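Homocysteine S-methyltransferase (Escherichia coli, PDB 5DMM) catalyses methyl transfer from S-methylmethionine, or less efficiently S-adenosylmethionine, to homocysteine with the help of zinc, yielding methionine. Local coordinates at residues Thr68-Ala76 with Phe149-Leu157; Gln276-Trp284 with Asp302-Ser310. All coordinates share one frame; numbering follows the deposited sequence. Where two conformers were deposited one is given.

Contact 1: residues Thr68-Ala76 with Phe149-Leu157. With HCS (2-amino-4-mercapto-butyric acid), chain F.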
loop_
_atom_site.group_PDB
_atom_site.type_symbol
_atom_site.label_atom_id
_atom_site.label_comp_id
_atom_site.label_asym_id
_atom_site.label_seq_id
_atom_site.Cartn_x
_atom_site.Cartn_y
_atom_site.Cartn_z
ATOM N N THR A 68 2.502 -6.124 1.127
ATOM C CA THR A 68 2.121 -7.517 0.836
ATOM C C THR A 68 1.270 -7.636 -0.424
ATOM O O THR A 68 0.670 -6.660 -0.887
ATOM C CB THR A 68 1.360 -8.150 2.014
ATOM O OG1 THR A 68 0.165 -7.397 2.282
ATOM C CG2 THR A 68 2.238 -8.163 3.260
ATOM N N ALA A 69 1.221 -8.849 -0.978
ATOM C CA ALA A 69 0.467 -9.096 -2.206
ATOM C C ALA A 69 -1.017 -9.339 -1.940
ATOM O O ALA A 69 -1.582 -10.319 -2.433
ATOM C CB ALA A 69 1.068 -10.291 -2.947
ATOM N N SER A 70 -1.648 -8.472 -1.145
ATOM C CA SER A 70 -3.032 -8.699 -0.726
ATOM C C SER A 70 -4.004 -7.654 -1.273
ATOM O O SER A 70 -5.140 -7.575 -0.823
ATOM C CB SER A 70 -3.126 -8.725 0.802
ATOM O OG SER A 70 -2.459 -7.601 1.365
ATOM N N TYR A 71 -3.545 -6.843 -2.220
ATOM C CA TYR A 71 -4.346 -5.742 -2.767
ATOM C C TYR A 71 -5.736 -6.169 -3.248
ATOM O O TYR A 71 -6.728 -5.429 -3.084
ATOM C CB TYR A 71 -3.582 -5.100 -3.923
ATOM C CG TYR A 71 -4.306 -3.963 -4.609
ATOM C CD1 TYR A 71 -4.444 -2.731 -3.986
ATOM C CD2 TYR A 71 -4.835 -4.122 -5.888
ATOM C CE1 TYR A 71 -5.093 -1.686 -4.610
ATOM C CE2 TYR A 71 -5.485 -3.083 -6.522
ATOM C CZ TYR A 71 -5.603 -1.865 -5.882
ATOM O OH TYR A 71 -6.252 -0.825 -6.507
ATOM N N GLN A 72 -5.799 -7.348 -3.860
ATOM C CA GLN A 72 -7.060 -7.895 -4.355
ATOM C C GLN A 72 -7.397 -9.226 -3.679
ATOM O O GLN A 72 -8.190 -10.017 -4.190
ATOM C CB GLN A 72 -7.017 -8.029 -5.884
ATOM C CG GLN A 72 -7.472 -6.721 -6.557
ATOM C CD GLN A 72 -6.909 -6.496 -7.946
ATOM O OE1 GLN A 72 -5.754 -6.821 -8.228
ATOM N NE2 GLN A 72 -7.722 -5.913 -8.819
ATOM N N ALA A 73 -6.804 -9.450 -2.510
ATOM C CA ALA A 73 -7.094 -10.645 -1.722
ATOM C C ALA A 73 -8.141 -10.371 -0.631
ATOM O O ALA A 73 -7.816 -9.960 0.484
ATOM C CB ALA A 73 -5.814 -11.192 -1.107
ATOM N N THR A 74 -9.404 -10.602 -0.968
ATOM C CA THR A 74 -10.497 -10.556 0.002
ATOM C C THR A 74 -11.345 -11.802 -0.174
ATOM O O THR A 74 -11.327 -12.402 -1.236
ATOM C CB THR A 74 -11.410 -9.329 -0.181
ATOM O OG1 THR A 74 -11.907 -9.314 -1.529
ATOM C CG2 THR A 74 -10.657 -8.018 0.123
ATOM N N PRO A 75 -12.095 -12.185 0.868
ATOM C CA PRO A 75 -13.067 -13.268 0.684
ATOM C C PRO A 75 -14.046 -12.988 -0.458
ATOM O O PRO A 75 -14.357 -13.907 -1.208
ATOM C CB PRO A 75 -13.788 -13.315 2.029
ATOM C CG PRO A 75 -12.748 -12.853 3.014
ATOM C CD PRO A 75 -11.981 -11.774 2.279
ATOM N N ALA A 76 -14.502 -11.743 -0.603
ATOM C CA ALA A 76 -15.381 -11.364 -1.717
ATOM C C ALA A 76 -14.762 -11.684 -3.077
ATOM O O ALA A 76 -15.397 -12.306 -3.937
ATOM C CB ALA A 76 -15.731 -9.870 -1.647
ATOM N N PHE A 149 -16.938 -5.973 3.818
ATOM C CA PHE A 149 -16.007 -6.279 2.731
ATOM C C PHE A 149 -14.567 -6.268 3.223
ATOM O O PHE A 149 -13.784 -7.155 2.894
ATOM C CB PHE A 149 -16.167 -5.280 1.575
ATOM C CG PHE A 149 -15.059 -5.340 0.551
ATOM C CD1 PHE A 149 -15.045 -6.322 -0.427
ATOM C CD2 PHE A 149 -14.047 -4.401 0.554
ATOM C CE1 PHE A 149 -14.035 -6.377 -1.376
ATOM C CE2 PHE A 149 -13.027 -4.442 -0.401
ATOM C CZ PHE A 149 -13.022 -5.431 -1.362
ATOM N N HIS A 150 -14.228 -5.260 4.023
ATOM C CA HIS A 150 -12.848 -5.059 4.439
ATOM C C HIS A 150 -12.419 -5.841 5.679
ATOM O O HIS A 150 -11.247 -6.173 5.820
ATOM C CB HIS A 150 -12.608 -3.575 4.712
ATOM C CG HIS A 150 -12.392 -2.759 3.484
ATOM N ND1 HIS A 150 -11.282 -2.910 2.675
ATOM C CD2 HIS A 150 -13.146 -1.790 2.912
ATOM C CE1 HIS A 150 -11.354 -2.050 1.674
ATOM N NE2 HIS A 150 -12.477 -1.364 1.792
ATOM N N ARG A 151 -13.363 -6.105 6.581
ATOM C CA ARG A 151 -13.038 -6.690 7.890
ATOM C C ARG A 151 -12.171 -7.965 7.875
ATOM O O ARG A 151 -11.157 -8.006 8.574
ATOM C CB ARG A 151 -14.330 -6.970 8.678
ATOM C CG ARG A 151 -14.083 -7.600 10.042
ATOM C CD ARG A 151 -15.378 -7.704 10.867
ATOM N NE ARG A 151 -15.931 -6.391 11.201
ATOM C CZ ARG A 151 -17.065 -5.907 10.698
ATOM N NH1 ARG A 151 -17.778 -6.632 9.846
ATOM N NH2 ARG A 151 -17.488 -4.701 11.053
ATOM N N PRO A 152 -12.549 -9.004 7.102
ATOM C CA PRO A 152 -11.727 -10.232 7.148
ATOM C C PRO A 152 -10.259 -10.033 6.756
ATOM O O PRO A 152 -9.376 -10.674 7.343
ATOM C CB PRO A 152 -12.390 -11.155 6.122
ATOM C CG PRO A 152 -13.705 -10.578 5.821
ATOM C CD PRO A 152 -13.641 -9.116 6.115
ATOM N N ARG A 153 -10.001 -9.163 5.784
ATOM C CA ARG A 153 -8.620 -8.919 5.356
ATOM C C ARG A 153 -7.857 -8.116 6.412
ATOM O O ARG A 153 -6.687 -8.398 6.686
ATOM C CB ARG A 153 -8.574 -8.203 4.001
ATOM C CG ARG A 153 -7.171 -7.717 3.618
ATOM C CD ARG A 153 -7.131 -7.220 2.179
ATOM N NE ARG A 153 -8.149 -6.208 1.942
ATOM C CZ ARG A 153 -8.367 -5.625 0.770
ATOM N NH1 ARG A 153 -7.621 -5.947 -0.288
ATOM N NH2 ARG A 153 -9.326 -4.712 0.656
ATOM N N VAL A 154 -8.502 -7.116 7.004
ATOM C CA VAL A 154 -7.861 -6.378 8.088
ATOM C C VAL A 154 -7.474 -7.335 9.212
ATOM O O VAL A 154 -6.352 -7.304 9.701
ATOM C CB VAL A 154 -8.767 -5.249 8.642
ATOM C CG1 VAL A 154 -8.235 -4.727 9.961
ATOM C CG2 VAL A 154 -8.875 -4.111 7.619
ATOM N N GLU A 155 -8.399 -8.212 9.602
ATOM C CA GLU A 155 -8.115 -9.143 10.680
ATOM C C GLU A 155 -6.981 -10.109 10.328
ATOM O O GLU A 155 -6.077 -10.333 11.133
ATOM C CB GLU A 155 -9.394 -9.893 11.064
ATOM C CG GLU A 155 -10.316 -8.983 11.869
ATOM C CD GLU A 155 -11.604 -9.651 12.360
ATOM O OE1 GLU A 155 -11.803 -10.862 12.127
ATOM O OE2 GLU A 155 -12.424 -8.943 12.984
ATOM N N ALA A 156 -6.998 -10.633 9.111
ATOM C CA ALA A 156 -6.002 -11.610 8.688
ATOM C C ALA A 156 -4.604 -10.991 8.611
ATOM O O ALA A 156 -3.615 -11.622 9.002
ATOM C CB ALA A 156 -6.394 -12.208 7.345
ATOM N N LEU A 157 -4.529 -9.753 8.128
ATOM C CA LEU A 157 -3.244 -9.056 8.004
ATOM C C LEU A 157 -2.647 -8.753 9.387
ATOM O O LEU A 157 -1.445 -8.916 9.608
ATOM C CB LEU A 157 -3.406 -7.757 7.198
ATOM C CG LEU A 157 -3.711 -7.881 5.695
ATOM C CD1 LEU A 157 -4.069 -6.508 5.106
ATOM C CD2 LEU A 157 -2.526 -8.462 4.906
HETATM N N HCS F . -1.124 -3.843 -5.429
HETATM C CA HCS F . -0.357 -2.614 -5.363
HETATM C CB HCS F . -1.278 -1.426 -5.613
HETATM C CG HCS F . -1.906 -1.504 -6.999
HETATM S SD HCS F . -2.712 0.071 -7.387
HETATM C C HCS F . 0.267 -2.486 -4.006
HETATM O OXT HCS F . 0.037 -3.374 -3.157
HETATM O O HCS F . 0.995 -1.496 -3.775
HETATM O O HOH W 1 -14.509 -9.629 1.668
#
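The guanidinium of Arg153 takes the methyl CG2 of Thr74 over one face, 3.4 Å from CZ, while carbonyl oxygens of the facing loop lie at its edge. There NH1 gives a hydrogen bond to Ser70 O at 3.0 Å, only 6° out of the guanidinium plane and in the carbonyl plane, with an N-H...O angle of 153°. The same nitrogen makes a weak, more bent bond to Tyr71 O, so NH1 alone spans two successive carbonyls. Ser70 O also receives Ala73 N, the bond that closes a type I turn, and the arginine thereby holds the turn from outside. A bend at chi3 (54°) in an otherwise extended chain swings the group onto these oxygens. Ala73 O, buried against Arg153 CD at 3.3 Å, has no polar partner.

The Phe149 ring meets the CB of Ala76 at its edge, 3.8 Å from CD1, and Thr74 OG1 comes obliquely to CE1. That hydroxyl N-caps the short helix that follows by bonding Gly77 N. Pro75 CG packs on Pro152 CB at 3.6 Å, and a water joins Ala76 N to Phe149 O. The Tyr71 ring turns to the active site: CG of bound homocysteine lies 3.8 Å above the centre of one face, and the phenol OH of Tyr71 hydrogen-bonds Glu134 OE2.

In the TIM-barrel fold, Thr68-Ala76 follows strand 65-67 and carries this substrate-contacting tyrosine; the grip of Arg153, from helix 143-159, on two carbonyls probably steadies the backbone there. Leu157 lies against Ser70 OG, itself bonded to Ser121 O of strand 117-122, and continues into the layer between helix 85-109 and strand 164-170.

Contact 2: residues Gln276-Trp284 with Asp302-Ser310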
loop_
_atom_site.group_PDB
_atom_site.type_symbol
_atom_site.label_atom_id
_atom_site.label_comp_id
_atom_site.label_asym_id
_atom_site.label_seq_id
_atom_site.Cartn_x
_atom_site.Cartn_y
_atom_site.Cartn_z
ATOM N N GLN A 276 12.259 10.328 -14.934
ATOM C CA GLN A 276 12.647 9.259 -14.021
ATOM C C GLN A 276 12.070 9.476 -12.624
ATOM O O GLN A 276 12.110 10.584 -12.089
ATOM C CB GLN A 276 14.170 9.155 -13.943
ATOM C CG GLN A 276 14.678 8.224 -12.857
ATOM C CD GLN A 276 15.331 6.978 -13.420
ATOM O OE1 GLN A 276 15.931 7.011 -14.496
ATOM N NE2 GLN A 276 15.210 5.866 -12.698
ATOM N N LEU A 277 11.558 8.403 -12.031
ATOM C CA LEU A 277 10.903 8.478 -10.731
ATOM C C LEU A 277 11.820 9.086 -9.662
ATOM O O LEU A 277 11.440 10.035 -8.968
ATOM C CB LEU A 277 10.412 7.077 -10.317
ATOM C CG LEU A 277 9.518 6.977 -9.080
ATOM C CD1 LEU A 277 8.690 5.696 -9.099
ATOM C CD2 LEU A 277 10.320 7.036 -7.786
ATOM N N ALA A 278 13.041 8.571 -9.552
ATOM C CA ALA A 278 13.957 9.028 -8.512
ATOM C C ALA A 278 14.381 10.499 -8.658
ATOM O O ALA A 278 14.818 11.108 -7.685
ATOM C CB ALA A 278 15.183 8.140 -8.475
ATOM N N ASP A 279 14.247 11.070 -9.853
ATOM C CA ASP A 279 14.604 12.482 -10.062
ATOM C C ASP A 279 13.713 13.435 -9.271
ATOM O O ASP A 279 14.081 14.593 -9.044
ATOM C CB ASP A 279 14.535 12.850 -11.545
ATOM C CG ASP A 279 15.647 12.217 -12.357
ATOM O OD1 ASP A 279 16.666 11.811 -11.759
ATOM O OD2 ASP A 279 15.501 12.126 -13.591
ATOM N N TYR A 280 12.542 12.950 -8.866
ATOM C CA TYR A 280 11.564 13.761 -8.143
ATOM C C TYR A 280 11.790 13.835 -6.639
ATOM O O TYR A 280 11.116 14.600 -5.947
ATOM C CB TYR A 280 10.159 13.216 -8.391
ATOM C CG TYR A 280 9.611 13.522 -9.757
ATOM C CD1 TYR A 280 8.726 14.575 -9.943
ATOM C CD2 TYR A 280 9.974 12.757 -10.867
ATOM C CE1 TYR A 280 8.219 14.860 -11.185
ATOM C CE2 TYR A 280 9.473 13.037 -12.113
ATOM C CZ TYR A 280 8.594 14.091 -12.268
ATOM O OH TYR A 280 8.088 14.385 -13.512
ATOM N N LEU A 281 12.716 13.036 -6.124
ATOM C CA LEU A 281 12.894 12.919 -4.685
ATOM C C LEU A 281 13.083 14.281 -3.971
ATOM O O LEU A 281 12.454 14.521 -2.936
ATOM C CB LEU A 281 14.057 11.970 -4.389
ATOM C CG LEU A 281 14.529 11.756 -2.949
ATOM C CD1 LEU A 281 13.374 11.589 -1.995
ATOM C CD2 LEU A 281 15.427 10.531 -2.889
ATOM N N PRO A 282 13.920 15.183 -4.517
ATOM C CA PRO A 282 14.013 16.474 -3.813
ATOM C C PRO A 282 12.709 17.291 -3.788
ATOM O O PRO A 282 12.405 17.851 -2.731
ATOM C CB PRO A 282 15.109 17.221 -4.591
ATOM C CG PRO A 282 15.912 16.153 -5.219
ATOM C CD PRO A 282 14.946 15.058 -5.568
ATOM N N GLN A 283 11.970 17.374 -4.894
ATOM C CA GLN A 283 10.691 18.085 -4.907
ATOM C C GLN A 283 9.726 17.464 -3.905
ATOM O O GLN A 283 9.027 18.163 -3.179
ATOM C CB GLN A 283 9.998 18.030 -6.265
ATOM C CG GLN A 283 10.575 18.809 -7.400
ATOM C CD GLN A 283 10.036 18.270 -8.713
ATOM O OE1 GLN A 283 8.822 18.095 -8.875
ATOM N NE2 GLN A 283 10.939 17.951 -9.637
ATOM N N TRP A 284 9.666 16.137 -3.917
ATOM C CA TRP A 284 8.735 15.416 -3.046
ATOM C C TRP A 284 9.065 15.616 -1.583
ATOM O O TRP A 284 8.170 15.878 -0.773
ATOM C CB TRP A 284 8.745 13.920 -3.375
ATOM C CG TRP A 284 8.136 13.601 -4.680
ATOM C CD1 TRP A 284 7.372 14.427 -5.459
ATOM C CD2 TRP A 284 8.219 12.357 -5.375
ATOM N NE1 TRP A 284 6.982 13.769 -6.600
ATOM C CE2 TRP A 284 7.486 12.494 -6.570
ATOM C CE3 TRP A 284 8.851 11.138 -5.101
ATOM C CZ2 TRP A 284 7.378 11.461 -7.508
ATOM C CZ3 TRP A 284 8.748 10.111 -6.034
ATOM C CH2 TRP A 284 8.013 10.279 -7.219
ATOM N N ASP A 302 13.936 1.180 -9.715
ATOM C CA ASP A 302 13.453 2.477 -9.233
ATOM C C ASP A 302 13.805 2.703 -7.770
ATOM O O ASP A 302 14.187 3.815 -7.384
ATOM C CB ASP A 302 11.940 2.601 -9.415
ATOM C CG ASP A 302 11.514 2.499 -10.864
ATOM O OD1 ASP A 302 11.627 3.513 -11.591
ATOM O OD2 ASP A 302 11.048 1.412 -11.278
ATOM N N ILE A 303 13.657 1.658 -6.956
ATOM C CA ILE A 303 13.983 1.732 -5.532
ATOM C C ILE A 303 15.488 1.946 -5.348
ATOM O O ILE A 303 15.923 2.741 -4.511
ATOM C CB ILE A 303 13.517 0.452 -4.789
ATOM C CG1 ILE A 303 12.005 0.300 -4.950
ATOM C CG2 ILE A 303 13.876 0.522 -3.318
ATOM C CD1 ILE A 303 11.246 1.569 -4.548
ATOM N N ALA A 304 16.282 1.240 -6.144
ATOM C CA ALA A 304 17.736 1.407 -6.120
ATOM C C ALA A 304 18.126 2.842 -6.478
ATOM O O ALA A 304 18.992 3.449 -5.837
ATOM C CB ALA A 304 18.391 0.415 -7.077
ATOM N N ALA A 305 17.466 3.403 -7.482
ATOM C CA ALA A 305 17.722 4.794 -7.849
ATOM C C ALA A 305 17.346 5.765 -6.721
ATOM O O ALA A 305 18.052 6.741 -6.477
ATOM C CB ALA A 305 16.970 5.157 -9.123
ATOM N N LEU A 306 16.243 5.499 -6.031
ATOM C CA LEU A 306 15.815 6.374 -4.935
ATOM C C LEU A 306 16.813 6.316 -3.801
ATOM O O LEU A 306 17.143 7.339 -3.185
ATOM C CB LEU A 306 14.419 5.981 -4.428
ATOM C CG LEU A 306 13.228 6.393 -5.301
ATOM C CD1 LEU A 306 11.987 5.636 -4.898
ATOM C CD2 LEU A 306 12.981 7.888 -5.173
ATOM N N LYS A 307 17.305 5.114 -3.542
ATOM C CA LYS A 307 18.255 4.862 -2.469
ATOM C C LYS A 307 19.542 5.655 -2.705
ATOM O O LYS A 307 20.080 6.281 -1.788
ATOM C CB LYS A 307 18.535 3.360 -2.372
ATOM C CG LYS A 307 19.551 2.937 -1.319
ATOM C CD LYS A 307 19.039 3.223 0.078
ATOM C CE LYS A 307 19.999 2.716 1.141
ATOM N NZ LYS A 307 19.496 3.037 2.511
ATOM N N ALA A 308 20.003 5.649 -3.953
ATOM C CA ALA A 308 21.223 6.350 -4.331
ATOM C C ALA A 308 21.062 7.860 -4.205
ATOM O O ALA A 308 22.010 8.555 -3.850
ATOM C CB ALA A 308 21.630 5.978 -5.744
ATOM N N ARG A 309 19.863 8.364 -4.484
ATOM C CA ARG A 309 19.613 9.807 -4.430
ATOM C C ARG A 309 19.281 10.298 -3.030
ATOM O O ARG A 309 19.200 11.499 -2.792
ATOM C CB ARG A 309 18.492 10.189 -5.402
ATOM C CG ARG A 309 18.962 10.197 -6.854
ATOM C CD ARG A 309 17.810 10.323 -7.838
ATOM N NE ARG A 309 18.262 10.528 -9.215
ATOM C CZ ARG A 309 18.669 9.557 -10.028
ATOM N NH1 ARG A 309 18.699 8.297 -9.606
ATOM N NH2 ARG A 309 19.058 9.848 -11.266
ATOM N N SER A 310 19.096 9.371 -2.098
ATOM C CA SER A 310 18.821 9.744 -0.720
ATOM C C SER A 310 20.027 9.473 0.170
ATOM O O SER A 310 20.432 10.333 0.954
ATOM C CB SER A 310 17.591 8.996 -0.194
ATOM O OG SER A 310 17.805 7.599 -0.178
HETATM O O HOH W 2 13.669 5.852 -10.671
#
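With CG anti to the backbone nitrogen (chi1 -171°), Leu277 carries its CD2 to the isobutyl group of Leu306, whose own CG stands beside its backbone nitrogen (chi1 -76°) and brings both methyls to the facing segment. This is helix packing on the outside of a TIM barrel: 302-310 belongs to the C-terminal helix 300-309, and 276-284 runs through a 3-10 turn into helix 281-286. The two leucines meet obliquely, Leu277 CD2 lying 3.6 Å from Leu306 CD1. The other methyl, CD2 of Leu306, rests on Ala278 CA at 3.7 Å.

Small residues let the backbones come close, and Ala278 CA lies 4.8 Å from Leu306 CA. Ala278 CB meets Ala305 CB at 3.5 Å. Farther along, Leu281 CD2 reaches over the helix end to Leu306 O and Ser310 CB. Leu281 and Leu306 both also touch Ile292 of strand 289-292, which ties the pair to the barrel wall. An alanine at Leu306 is likely to open a gap beneath Leu277 and Ala278 and to deprive Ile292 of part of its cover.

Toward solvent the contact turns polar. Arg309, extended from CG to NE, lays its CD against Ala278 CB and sends NH2 to Asp279 OD1, a salt bridge of 3.1 Å. The carboxylate and guanidinium planes stand 62° apart, so the pairing is not a flat, two-pronged one. At the other end Asp302 divides its carboxylate: OD2 accepts from Thr299 N, and OD1 takes a hydrogen from a water that in turn accepts, at 3.0 Å, from Ala278 N.

The two contacts lie on opposite sides of the chain's centre, with their own centres 30 Å apart and nearest atoms about 13 Å apart, and they do not touch. They come in series along the chain, contact 1 closing before contact 2 opens. Both belong to one TIM barrel: contact 1 follows the second strand, 65-67, and the segments of contact 2 lie before and after the last, 289-292, in sequence. Contact 1 supplies Tyr71 to the homocysteine pocket. Contact 2, by contrast, is packing on the outside of the barrel, and its two segments flank in sequence the strand that leads to the zinc ligand Cys295.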